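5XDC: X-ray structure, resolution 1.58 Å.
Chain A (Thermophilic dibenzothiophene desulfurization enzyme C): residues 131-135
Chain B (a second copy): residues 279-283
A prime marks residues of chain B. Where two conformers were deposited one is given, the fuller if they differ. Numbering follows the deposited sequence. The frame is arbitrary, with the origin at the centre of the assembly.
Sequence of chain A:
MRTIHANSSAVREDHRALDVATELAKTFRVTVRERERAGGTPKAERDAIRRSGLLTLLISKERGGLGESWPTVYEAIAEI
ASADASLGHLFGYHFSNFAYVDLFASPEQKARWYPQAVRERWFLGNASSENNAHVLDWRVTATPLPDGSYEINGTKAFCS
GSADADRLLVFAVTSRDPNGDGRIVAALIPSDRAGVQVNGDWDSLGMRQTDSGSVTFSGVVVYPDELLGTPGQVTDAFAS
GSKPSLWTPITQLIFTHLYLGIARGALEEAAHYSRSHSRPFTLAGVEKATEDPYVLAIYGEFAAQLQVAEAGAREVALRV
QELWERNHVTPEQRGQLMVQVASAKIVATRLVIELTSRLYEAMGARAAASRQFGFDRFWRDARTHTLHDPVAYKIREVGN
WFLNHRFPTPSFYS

Chain A 131-135: NNAHV
Chain B, residues 279-283: RPFTL

A stretch of chain A with no regular helix or strand meets the start of a 3-10 segment of chain B around Thr282′, whose CA lies 5.5 Å from Ala133 CA; 242 Å² is buried, both sides summed, most of it on Thr282′ (96 Å²) and Asn132 (73 Å²). Asn132 (phi/psi -77/54) leads into extended Ala133 (-161/153) and His134 (-63/148), while Pro280′ and Phe281′ are extended before the chain turns into the 3-10 segment at Thr282′ (-59/-60).

One direct hydrogen bond joins the stretches: Thr282′ N donates to Asn132 OD1 at 3.0 Å, 141° at the hydrogen. Asn132 suits this place because its t rotamer (chi2 20°) carries a polar amide across the gap from a CB that points sideways. Thr282′ OG1 lies 2.1 Å from Asn132 OD1, too short for a hydrogen bond; Asn132 was deposited in two conformers, of which one is given. Phe281′ (t, chi2 53°) brings CD1 obliquely to 3.6 Å from Asn132 OD1.

Water extends the polar contact. Water 1 accepts weakly from Asn132 ND2 (2.8 Å) and donates to Arg279′ O (2.9 Å); water 2 lies 2.8 Å from Asn132 O and 3.0 Å from Pro280′ O.

The apolar contact belongs to the Thr282′ methyl. With CB toward chain A and chi1 at -18°, between wells, CG2 packs 3.4 Å from Ala133 CA and lies over one face of the His134 ring (m, chi2 -67°) in a CH-pi contact, CG2 4.0 Å from the ring centroid and 6° off the normal. Ala133 CB points away, leaving its backbone open to the methyl.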

# COMPACT_ATOMS: atom_id res chain seq x y z
N ASN A 131 20.22 19.87 15.00
CA ASN A 131 20.93 19.19 16.08
C ASN A 131 19.98 18.13 16.64
O ASN A 131 19.04 18.45 17.36
CB ASN A 131 21.36 20.17 17.16
CG ASN A 131 22.16 21.34 16.61
OD1 ASN A 131 23.38 21.26 16.47
ND2 ASN A 131 21.48 22.44 16.31
N ASN A 132 20.24 16.87 16.29
CA ASN A 132 19.43 15.76 16.78
C ASN A 132 19.81 15.43 18.22
O ASN A 132 20.15 14.29 18.53
CB ASN A 132 19.61 14.53 15.88
CG ASN A 132 18.72 13.36 16.29
OD1 ASN A 132 17.72 13.53 16.98
ND2 ASN A 132 19.09 12.16 15.86
N ALA A 133 19.78 16.42 19.12
CA ALA A 133 20.26 16.18 20.47
C ALA A 133 19.70 17.24 21.40
O ALA A 133 19.39 18.35 20.97
CB ALA A 133 21.80 16.17 20.53
N HIS A 134 19.57 16.87 22.67
CA HIS A 134 19.11 17.81 23.69
C HIS A 134 20.09 18.97 23.84
O HIS A 134 21.30 18.81 23.67
CB HIS A 134 18.93 17.09 25.03
CG HIS A 134 17.90 16.01 24.99
ND1 HIS A 134 16.56 16.26 24.81
CD2 HIS A 134 18.01 14.66 25.11
CE1 HIS A 134 15.89 15.12 24.82
NE2 HIS A 134 16.75 14.14 25.00
N VAL A 135 19.55 20.14 24.17
CA VAL A 135 20.33 21.38 24.13
C VAL A 135 21.63 21.23 24.90
O VAL A 135 22.70 21.64 24.44
CB VAL A 135 19.50 22.56 24.66
CG1 VAL A 135 20.37 23.78 24.91
CG2 VAL A 135 18.40 22.91 23.67
N ARG B 279 21.33 5.18 17.07
CA ARG B 279 21.04 6.51 17.61
C ARG B 279 19.55 6.83 17.50
O ARG B 279 19.05 6.99 16.38
CB ARG B 279 21.85 7.57 16.86
N PRO B 280 18.83 6.96 18.60
CA PRO B 280 17.39 7.25 18.51
C PRO B 280 17.14 8.71 18.18
O PRO B 280 18.01 9.57 18.32
CB PRO B 280 16.88 6.90 19.91
CG PRO B 280 18.04 7.22 20.80
CD PRO B 280 19.28 6.87 20.01
N PHE B 281 15.91 8.97 17.74
CA PHE B 281 15.49 10.34 17.47
C PHE B 281 15.27 11.08 18.78
O PHE B 281 14.76 10.51 19.75
CB PHE B 281 14.21 10.33 16.63
CG PHE B 281 13.75 11.70 16.19
CD1 PHE B 281 14.61 12.57 15.54
CD2 PHE B 281 12.43 12.10 16.40
CE1 PHE B 281 14.19 13.82 15.12
CE2 PHE B 281 12.00 13.35 15.98
CZ PHE B 281 12.88 14.21 15.34
N THR B 282 15.66 12.35 18.81
CA THR B 282 15.66 13.12 20.06
C THR B 282 14.27 13.18 20.67
O THR B 282 14.05 12.73 21.80
CB THR B 282 16.19 14.53 19.81
OG1 THR B 282 16.91 14.58 18.57
CG2 THR B 282 17.11 14.97 20.94
N LEU B 283 13.31 13.74 19.93
CA LEU B 283 11.95 13.88 20.42
C LEU B 283 11.23 12.55 20.59
O LEU B 283 10.08 12.55 21.05
CB LEU B 283 11.16 14.77 19.46
O HOH W 1 18.72 9.50 14.96
O HOH W 2 19.21 11.93 19.69